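Local coordinates for protein ATP synthase epsilon chain (Caldalkalibacillus thermarum TA2.A1, PDB 5IK2) that probably helps produce ATP from ADP, driven by a proton gradient across the membrane, as the ATP-binding epsilon subunit of the F1 sector of ATP synthase, at residues V4-V15 / D73-L84. The protein carries 2 engineered substitutions. Sequence-based numbering, arbitrary orientation.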
loop_
_atom_site.group_PDB
_atom_site.type_symbol
_atom_site.label_atom_id
_atom_site.label_comp_id
_atom_site.label_asym_id
_atom_site.label_seq_id
_atom_site.Cartn_x
_atom_site.Cartn_y
_atom_site.Cartn_z
ATOM N N VAL H 4 64.635 -35.901 13.117
ATOM C CA VAL H 4 63.630 -36.036 14.179
ATOM C C VAL H 4 62.435 -35.128 13.876
ATOM O O VAL H 4 62.614 -34.010 13.392
ATOM C CB VAL H 4 64.230 -35.719 15.575
ATOM C CG1 VAL H 4 64.673 -34.261 15.689
ATOM C CG2 VAL H 4 63.245 -36.076 16.683
ATOM N N GLN H 5 61.227 -35.617 14.161
ATOM C CA GLN H 5 59.996 -34.859 13.904
ATOM C C GLN H 5 59.876 -33.729 14.932
ATOM O O GLN H 5 60.072 -33.955 16.129
ATOM C CB GLN H 5 58.768 -35.781 13.958
ATOM C CG GLN H 5 57.502 -35.208 13.322
ATOM C CD GLN H 5 57.502 -35.263 11.796
ATOM O OE1 GLN H 5 57.827 -36.293 11.195
ATOM N NE2 GLN H 5 57.113 -34.158 11.161
ATOM N N VAL H 6 59.567 -32.521 14.453
ATOM C CA VAL H 6 59.495 -31.319 15.292
ATOM C C VAL H 6 58.128 -30.662 15.144
ATOM O O VAL H 6 57.644 -30.491 14.025
ATOM C CB VAL H 6 60.565 -30.271 14.898
ATOM C CG1 VAL H 6 60.632 -29.149 15.933
ATOM C CG2 VAL H 6 61.931 -30.920 14.728
ATOM N N ASP H 7 57.525 -30.289 16.274
ATOM C CA ASP H 7 56.283 -29.512 16.301
ATOM C C ASP H 7 56.460 -28.277 17.183
ATOM O O ASP H 7 56.738 -28.405 18.377
ATOM C CB ASP H 7 55.119 -30.357 16.844
ATOM C CG ASP H 7 54.573 -31.362 15.830
ATOM O OD1 ASP H 7 54.984 -31.362 14.652
ATOM O OD2 ASP H 7 53.708 -32.168 16.227
ATOM N N ILE H 8 56.319 -27.093 16.583
ATOM C CA ILE H 8 56.206 -25.833 17.322
ATOM C C ILE H 8 54.731 -25.438 17.298
ATOM O O ILE H 8 54.158 -25.234 16.226
ATOM C CB ILE H 8 57.090 -24.720 16.715
ATOM C CG1 ILE H 8 58.571 -25.070 16.911
ATOM C CG2 ILE H 8 56.773 -23.363 17.348
ATOM C CD1 ILE H 8 59.530 -24.255 16.072
ATOM N N VAL H 9 54.135 -25.330 18.485
ATOM C CA VAL H 9 52.687 -25.185 18.654
ATOM C C VAL H 9 52.375 -24.056 19.652
ATOM O O VAL H 9 53.174 -23.769 20.546
ATOM C CB VAL H 9 52.081 -26.538 19.121
ATOM C CG1 VAL H 9 50.610 -26.414 19.504
ATOM C CG2 VAL H 9 52.256 -27.594 18.034
ATOM N N THR H 10 51.226 -23.404 19.462
ATOM C CA THR H 10 50.664 -22.449 20.426
ATOM C C THR H 10 49.311 -22.997 20.915
ATOM O O THR H 10 48.868 -24.042 20.434
ATOM C CB THR H 10 50.500 -21.044 19.794
ATOM O OG1 THR H 10 49.424 -21.051 18.847
ATOM C CG2 THR H 10 51.782 -20.602 19.100
ATOM N N PRO H 11 48.650 -22.307 21.874
ATOM C CA PRO H 11 47.292 -22.725 22.264
ATOM C C PRO H 11 46.252 -22.771 21.133
ATOM O O PRO H 11 45.291 -23.541 21.225
ATOM C CB PRO H 11 46.889 -21.668 23.296
ATOM C CG PRO H 11 48.171 -21.248 23.911
ATOM C CD PRO H 11 49.190 -21.302 22.810
ATOM N N GLU H 12 46.457 -21.976 20.082
ATOM C CA GLU H 12 45.452 -21.781 19.033
ATOM C C GLU H 12 45.740 -22.503 17.704
ATOM O O GLU H 12 44.798 -22.815 16.974
ATOM C CB GLU H 12 45.180 -20.277 18.799
ATOM C CG GLU H 12 46.401 -19.384 18.573
ATOM C CD GLU H 12 47.025 -18.803 19.843
ATOM O OE1 GLU H 12 46.388 -18.812 20.918
ATOM O OE2 GLU H 12 48.177 -18.328 19.762
ATOM N N ARG H 13 47.010 -22.780 17.393
ATOM C CA ARG H 13 47.371 -23.435 16.122
ATOM C C ARG H 13 48.747 -24.109 16.143
ATOM O O ARG H 13 49.556 -23.872 17.043
ATOM C CB ARG H 13 47.339 -22.411 14.980
ATOM C CG ARG H 13 48.469 -21.391 15.034
ATOM C CD ARG H 13 48.130 -20.104 14.298
ATOM N NE ARG H 13 49.209 -19.123 14.430
ATOM C CZ ARG H 13 50.350 -19.125 13.736
ATOM N NH1 ARG H 13 50.605 -20.061 12.819
ATOM N NH2 ARG H 13 51.253 -18.173 13.961
ATOM N N LYS H 14 48.990 -24.941 15.130
ATOM C CA LYS H 14 50.314 -25.504 14.859
ATOM C C LYS H 14 51.057 -24.579 13.899
ATOM O O LYS H 14 50.515 -24.200 12.861
ATOM C CB LYS H 14 50.201 -26.900 14.248
ATOM C CG LYS H 14 49.542 -27.920 15.164
ATOM C CD LYS H 14 49.788 -29.339 14.679
ATOM C CE LYS H 14 49.180 -30.367 15.621
ATOM N NZ LYS H 14 49.517 -31.757 15.204
ATOM N N VAL H 15 52.296 -24.234 14.252
ATOM C CA VAL H 15 53.089 -23.231 13.530
ATOM C C VAL H 15 54.121 -23.874 12.604
ATOM O O VAL H 15 54.257 -23.459 11.453
ATOM C CB VAL H 15 53.800 -22.276 14.520
ATOM C CG1 VAL H 15 54.571 -21.187 13.776
ATOM C CG2 VAL H 15 52.783 -21.665 15.479
ATOM N N ASP H 73 62.035 -39.947 19.980
ATOM C CA ASP H 73 61.126 -40.030 18.836
ATOM C C ASP H 73 60.646 -38.657 18.337
ATOM O O ASP H 73 60.584 -38.428 17.128
ATOM C CB ASP H 73 59.916 -40.889 19.230
ATOM C CG ASP H 73 59.019 -41.229 18.054
ATOM O OD1 ASP H 73 59.538 -41.669 17.004
ATOM O OD2 ASP H 73 57.786 -41.073 18.191
ATOM N N LYS H 74 60.314 -37.756 19.266
ATOM C CA LYS H 74 59.591 -36.511 18.958
ATOM C C LYS H 74 60.159 -35.314 19.727
ATOM O O LYS H 74 60.666 -35.471 20.837
ATOM C CB LYS H 74 58.107 -36.704 19.310
ATOM C CG LYS H 74 57.167 -35.543 19.000
ATOM C CD LYS H 74 56.992 -35.316 17.507
ATOM C CE LYS H 74 56.063 -34.144 17.227
ATOM N NZ LYS H 74 54.699 -34.340 17.794
ATOM N N VAL H 75 60.058 -34.125 19.125
ATOM C CA VAL H 75 60.461 -32.859 19.756
ATOM C C VAL H 75 59.292 -31.870 19.711
ATOM O O VAL H 75 58.868 -31.462 18.630
ATOM C CB VAL H 75 61.685 -32.237 19.042
ATOM C CG1 VAL H 75 62.054 -30.884 19.653
ATOM C CG2 VAL H 75 62.872 -33.191 19.092
ATOM N N ASN H 76 58.785 -31.487 20.885
ATOM C CA ASN H 76 57.680 -30.527 21.003
ATOM C C ASN H 76 58.144 -29.206 21.614
ATOM O O ASN H 76 58.962 -29.195 22.536
ATOM C CB ASN H 76 56.558 -31.112 21.864
ATOM C CG ASN H 76 55.845 -32.269 21.193
ATOM O OD1 ASN H 76 55.601 -32.252 19.987
ATOM N ND2 ASN H 76 55.495 -33.282 21.979
ATOM N N ILE H 77 57.621 -28.103 21.081
ATOM C CA ILE H 77 57.782 -26.774 21.673
ATOM C C ILE H 77 56.395 -26.138 21.787
ATOM O O ILE H 77 55.776 -25.811 20.775
ATOM C CB ILE H 77 58.736 -25.879 20.844
ATOM C CG1 ILE H 77 60.178 -26.380 20.980
ATOM C CG2 ILE H 77 58.654 -24.417 21.292
ATOM C CD1 ILE H 77 61.149 -25.778 19.988
ATOM N N LEU H 78 55.922 -25.983 23.023
ATOM C CA LEU H 78 54.661 -25.303 23.326
ATOM C C LEU H 78 54.987 -23.899 23.834
ATOM O O LEU H 78 55.804 -23.754 24.744
ATOM C CB LEU H 78 53.867 -26.084 24.381
ATOM C CG LEU H 78 53.097 -27.320 23.897
ATOM C CD1 LEU H 78 54.030 -28.444 23.464
ATOM C CD2 LEU H 78 52.151 -27.810 24.983
ATOM N N ALA H 79 54.355 -22.878 23.251
ATOM C CA ALA H 79 54.649 -21.475 23.582
ATOM C C ALA H 79 53.431 -20.564 23.461
ATOM O O ALA H 79 52.477 -20.889 22.761
ATOM C CB ALA H 79 55.769 -20.959 22.694
ATOM N N ASP H 80 53.484 -19.419 24.142
ATOM C CA ASP H 80 52.407 -18.417 24.100
ATOM C C ASP H 80 52.203 -17.911 22.677
ATOM O O ASP H 80 51.078 -17.873 22.179
ATOM C CB ASP H 80 52.719 -17.213 25.004
ATOM C CG ASP H 80 52.762 -17.565 26.485
ATOM O OD1 ASP H 80 52.370 -18.686 26.873
ATOM O OD2 ASP H 80 53.194 -16.697 27.271
ATOM N N THR H 81 53.304 -17.517 22.042
ATOM C CA THR H 81 53.299 -17.076 20.653
ATOM C C THR H 81 54.453 -17.714 19.883
ATOM O O THR H 81 55.543 -17.908 20.426
ATOM C CB THR H 81 53.406 -15.544 20.550
ATOM O OG1 THR H 81 54.556 -15.093 21.272
ATOM C CG2 THR H 81 52.167 -14.882 21.123
ATOM N N ALA H 82 54.188 -18.043 18.621
ATOM C CA ALA H 82 55.193 -18.575 17.700
ATOM C C ALA H 82 54.839 -18.131 16.280
ATOM O O ALA H 82 53.725 -18.381 15.820
ATOM C CB ALA H 82 55.252 -20.091 17.795
ATOM N N GLU H 83 55.770 -17.456 15.605
ATOM C CA GLU H 83 55.542 -16.978 14.239
ATOM C C GLU H 83 56.748 -17.208 13.337
ATOM O O GLU H 83 57.888 -16.969 13.738
ATOM C CB GLU H 83 55.204 -15.482 14.226
ATOM C CG GLU H 83 53.926 -15.092 14.965
ATOM C CD GLU H 83 54.140 -14.610 16.393
ATOM O OE1 GLU H 83 55.294 -14.370 16.809
ATOM O OE2 GLU H 83 53.129 -14.452 17.108
ATOM N N LEU H 84 56.475 -17.660 12.111
ATOM C CA LEU H 84 57.456 -17.667 11.023
ATOM C C LEU H 84 57.633 -16.221 10.532
ATOM O O LEU H 84 56.776 -15.378 10.811
ATOM C CB LEU H 84 56.960 -18.550 9.871
ATOM C CG LEU H 84 56.715 -20.034 10.170
ATOM C CD1 LEU H 84 55.780 -20.639 9.133
ATOM C CD2 LEU H 84 58.027 -20.800 10.225
HETATM O O HOH W 1 48.266 -17.117 22.637
#
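Lys74 reaches across to strand 4-9 and closes on Asp7. From CB its CG runs anti to the backbone N (chi1 -177°), and a bend at chi2 turns the chain over the neighbouring strand. There CD lies 3.6 Å from Gln5 O and also touches Gln5 CB. CE then rests against the Asp7 carboxylate, and a second bend, at chi4, places NZ 2.9 Å from Asp7 OD2. NZ meets OD2 from above the carboxylate plane, 62° out of it, in a salt bridge. NZ also donates to Asn76 OD1, on a lone pair in the carbonyl plane, while Asn76 ND2 is held by Glu69. One ammonium thus gathers two acceptors on the face that carries Gln5, Asp7 and Asn76, with Val9 and Leu78 further along.

Beneath it, strands 4-9 and 74-79 run parallel, 8° apart, within the N-terminal beta-sandwich domain of the epsilon subunit. Five backbone bonds zip them together, from Val75 N to Gln5 O through to Ala79 N to Val9 O. The other face, with Val6, Ile8, Val75 and Ile77, is apolar and turns to the core of the sandwich; Ile8 and Ile77 lie side by side. At the start of the strand Val4 CG2 meets Val75 CG2 at 3.8 Å.

The chain turns a corner at Asp80, and Asp80 and Thr81 both face Ser64 in a classic beta bulge. It continues into strand 81-83, which pairs with strand 57-64. Ala82 CB touches both Ile8 CG2, 3.6 Å away, and Val15 CG2. Val15 CG2 also lies over one face of the Arg13 guanidinium, offset toward its rim. Beyond Ala82, Glu83 pairs with Arg127, a fellow ATP-site residue; no nucleotide is bound to this chain in the model.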